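Local structure of D-alanyl-D-alanine carboxypeptidase (1XP4) at residues D138-N143 with E164-S169. The protein probably removes the terminal D-alanine from cell-wall peptide precursors as a serine D-Ala-D-Ala carboxypeptidase, and so takes part in peptidoglycan synthesis. Residues are numbered along the deposited sequence; the frame is centred on the assembly and turned at random.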
ATOM      1  N   ASP A 138      -8.669  14.802  -3.003  1.00 24.11           N
ATOM      2  CA  ASP A 138     -10.108  14.623  -3.084  1.00 22.64           C
ATOM      3  C   ASP A 138     -10.632  13.796  -1.912  1.00 23.31           C
ATOM      4  O   ASP A 138     -11.797  13.400  -1.888  1.00 23.60           O
ATOM      5  CB  ASP A 138     -10.465  13.965  -4.418  1.00 24.03           C
ATOM      6  CG  ASP A 138      -9.980  12.528  -4.522  1.00 27.00           C
ATOM      7  OD1 ASP A 138      -8.981  12.179  -3.851  1.00 26.79           O
ATOM      8  OD2 ASP A 138     -10.596  11.755  -5.294  1.00 25.43           O
ATOM      9  N   ALA A 139      -9.771  13.553  -0.930  1.00 22.42           N
ATOM     10  CA  ALA A 139     -10.160  12.768   0.230  1.00 22.19           C
ATOM     11  C   ALA A 139     -10.983  13.531   1.269  1.00 23.64           C
ATOM     12  O   ALA A 139     -10.955  14.763   1.338  1.00 23.42           O
ATOM     13  CB  ALA A 139      -8.926  12.185   0.889  1.00 22.45           C
ATOM     14  N   THR A 140     -11.721  12.768   2.070  1.00 22.49           N
ATOM     15  CA  THR A 140     -12.547  13.300   3.144  1.00 21.66           C
ATOM     16  C   THR A 140     -12.238  12.472   4.377  1.00 21.07           C
ATOM     17  O   THR A 140     -12.659  11.317   4.468  1.00 22.58           O
ATOM     18  CB  THR A 140     -14.038  13.146   2.848  1.00 22.68           C
ATOM     19  OG1 THR A 140     -14.384  13.942   1.710  1.00 22.68           O
ATOM     20  CG2 THR A 140     -14.862  13.578   4.058  1.00 17.88           C
ATOM     21  N   VAL A 141     -11.505  13.053   5.319  1.00 18.56           N
ATOM     22  CA  VAL A 141     -11.144  12.334   6.532  1.00 17.23           C
ATOM     23  C   VAL A 141     -11.645  13.046   7.773  1.00 16.11           C
ATOM     24  O   VAL A 141     -11.281  14.190   8.042  1.00 15.92           O
ATOM     25  CB  VAL A 141      -9.604  12.158   6.655  1.00 19.62           C
ATOM     26  CG1 VAL A 141      -9.267  11.300   7.882  1.00 16.43           C
ATOM     27  CG2 VAL A 141      -9.043  11.532   5.380  1.00 16.22           C
ATOM     28  N   VAL A 142     -12.477  12.351   8.534  1.00 16.18           N
ATOM     29  CA  VAL A 142     -13.025  12.905   9.759  1.00 15.46           C
ATOM     30  C   VAL A 142     -12.587  12.106  10.991  1.00 18.03           C
ATOM     31  O   VAL A 142     -12.623  12.622  12.113  1.00 18.00           O
ATOM     32  CB  VAL A 142     -14.565  12.973   9.687  1.00 15.17           C
ATOM     33  CG1 VAL A 142     -14.968  13.973   8.616  1.00 11.10           C
ATOM     34  CG2 VAL A 142     -15.156  11.582   9.389  1.00 10.38           C
ATOM     35  N   ASN A 143     -12.185  10.850  10.788  1.00 16.68           N
ATOM     36  CA  ASN A 143     -11.715  10.027  11.896  1.00 18.11           C
ATOM     37  C   ASN A 143     -10.605   9.080  11.486  1.00 17.62           C
ATOM     38  O   ASN A 143     -10.322   8.910  10.302  1.00 17.78           O
ATOM     39  CB  ASN A 143     -12.861   9.250  12.569  1.00 20.40           C
ATOM     40  CG  ASN A 143     -13.751   8.518  11.585  1.00 23.91           C
ATOM     41  OD1 ASN A 143     -13.308   7.634  10.855  1.00 27.13           O
ATOM     42  ND2 ASN A 143     -15.027   8.879  11.575  1.00 26.53           N
ATOM     43  N   GLU A 164     -21.209  11.313   8.831  1.00 27.89           N
ATOM     44  CA  GLU A 164     -20.103  11.384   7.877  1.00 26.44           C
ATOM     45  C   GLU A 164     -19.225  10.153   7.957  1.00 24.97           C
ATOM     46  O   GLU A 164     -19.111   9.522   9.007  1.00 23.89           O
ATOM     47  CB  GLU A 164     -19.207  12.593   8.148  1.00 27.64           C
ATOM     48  CG  GLU A 164     -19.684  13.906   7.589  1.00 30.23           C
ATOM     49  CD  GLU A 164     -18.537  14.707   7.016  1.00 31.62           C
ATOM     50  OE1 GLU A 164     -17.961  14.250   6.010  1.00 33.34           O
ATOM     51  OE2 GLU A 164     -18.201  15.780   7.563  1.00 32.10           O
ATOM     52  N   GLU A 165     -18.592   9.827   6.839  1.00 23.15           N
ATOM     53  CA  GLU A 165     -17.682   8.693   6.768  1.00 22.16           C
ATOM     54  C   GLU A 165     -16.464   9.118   5.957  1.00 20.58           C
ATOM     55  O   GLU A 165     -16.569   9.987   5.095  1.00 19.90           O
ATOM     56  CB  GLU A 165     -18.362   7.493   6.101  1.00 21.39           C
ATOM     57  CG  GLU A 165     -19.345   6.777   6.991  1.00 22.82           C
ATOM     58  CD  GLU A 165     -19.572   5.342   6.562  1.00 24.70           C
ATOM     59  OE1 GLU A 165     -18.574   4.678   6.196  1.00 25.26           O
ATOM     60  OE2 GLU A 165     -20.737   4.876   6.611  1.00 22.87           O
ATOM     61  N   ASN A 166     -15.305   8.530   6.233  1.00 20.59           N
ATOM     62  CA  ASN A 166     -14.117   8.898   5.467  1.00 20.79           C
ATOM     63  C   ASN A 166     -14.354   8.478   4.026  1.00 20.62           C
ATOM     64  O   ASN A 166     -15.035   7.480   3.779  1.00 22.72           O
ATOM     65  CB  ASN A 166     -12.864   8.190   5.990  1.00 18.35           C
ATOM     66  CG  ASN A 166     -12.550   8.537   7.425  1.00 18.17           C
ATOM     67  OD1 ASN A 166     -12.922   9.601   7.918  1.00 18.29           O
ATOM     68  ND2 ASN A 166     -11.844   7.643   8.101  1.00 17.89           N
ATOM     69  N   LYS A 167     -13.797   9.230   3.080  1.00 18.57           N
ATOM     70  CA  LYS A 167     -13.961   8.898   1.669  1.00 15.82           C
ATOM     71  C   LYS A 167     -12.665   9.001   0.864  1.00 14.64           C
ATOM     72  O   LYS A 167     -11.953  10.003   0.939  1.00 13.55           O
ATOM     73  CB  LYS A 167     -15.013   9.807   1.036  1.00 14.46           C
ATOM     74  CG  LYS A 167     -16.353   9.775   1.729  1.00 18.93           C
ATOM     75  CD  LYS A 167     -17.455   9.348   0.774  1.00 19.53           C
ATOM     76  CE  LYS A 167     -17.663  10.355  -0.345  1.00 19.00           C
ATOM     77  NZ  LYS A 167     -18.662  11.400  -0.009  1.00 16.97           N
ATOM     78  N   LEU A 168     -12.369   7.956   0.098  1.00 12.73           N
ATOM     79  CA  LEU A 168     -11.191   7.914  -0.761  1.00 13.26           C
ATOM     80  C   LEU A 168     -11.545   7.114  -1.998  1.00 16.03           C
ATOM     81  O   LEU A 168     -12.390   6.218  -1.941  1.00 19.65           O
ATOM     82  CB  LEU A 168     -10.007   7.238  -0.068  1.00 13.56           C
ATOM     83  CG  LEU A 168      -9.056   8.117   0.746  1.00 18.17           C
ATOM     84  CD1 LEU A 168      -9.492   8.184   2.194  1.00 17.95           C
ATOM     85  CD2 LEU A 168      -7.661   7.531   0.666  1.00 22.64           C
ATOM     86  N   SER A 169     -10.913   7.430  -3.123  1.00 15.42           N
ATOM     87  CA  SER A 169     -11.184   6.682  -4.343  1.00 16.84           C
ATOM     88  C   SER A 169     -10.292   5.438  -4.326  1.00 16.54           C
ATOM     89  O   SER A 169      -9.315   5.390  -3.575  1.00 15.67           O
ATOM     90  CB  SER A 169     -10.890   7.543  -5.579  1.00 17.51           C
ATOM     91  OG  SER A 169      -9.501   7.743  -5.767  1.00 19.81           O
TER
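Two backbone hydrogen bonds join residues 138-143 to residues 164-169, both between Thr140 and Lys167. Thr140 N donates to Lys167 O at 3.0 Å, and Lys167 N donates to Thr140 O at 2.8 Å. This makes a single antiparallel bridge, a hydrogen-bonded pair. Two CA-H...O contacts flank it: Ala139 CA to Lys167 O at 3.4 Å, and Asn166 CA to Thr140 O at 3.0 Å.

Beyond the bridge, the Asn166 side chain takes over the pairing. Asn166 OD1 accepts from Val142 N at 2.9 Å and from Asn143 N at 3.2 Å, and Asn166 ND2 donates to Asn143 O at 3.0 Å. One side-chain amide thus binds the backbone of two successive residues, and its ND2 also bonds Thr43 OG1.

The contact belongs to the D-Ala-D-Ala carboxypeptidase domain, of the beta-lactamase clan (peptidase S11). It ties the loop after helix 120-133 to the short strand 167-168, which pairs antiparallel with strand 37-38 through backbone hydrogen bonding of Leu168 with Val37. The side chain of Asn143 lies about 8 Å from that of Lys44, the predicted proton acceptor; Asn143 OD1 bonds Gly146 N.

Apolar contacts are few. Ala139 CB meets Leu168 CG at 4.1 Å. Val141 points away from 164-169 and packs on Met127 and Leu131 of helix 120-133.

Two methyls make van der Waals contact with a carboxylate. Thr140 CG2 lies 3.7 Å from Glu164 OE1, and Val142 CG1 lies 3.9 Å from Glu164 OE2, which bonds Lys161 N.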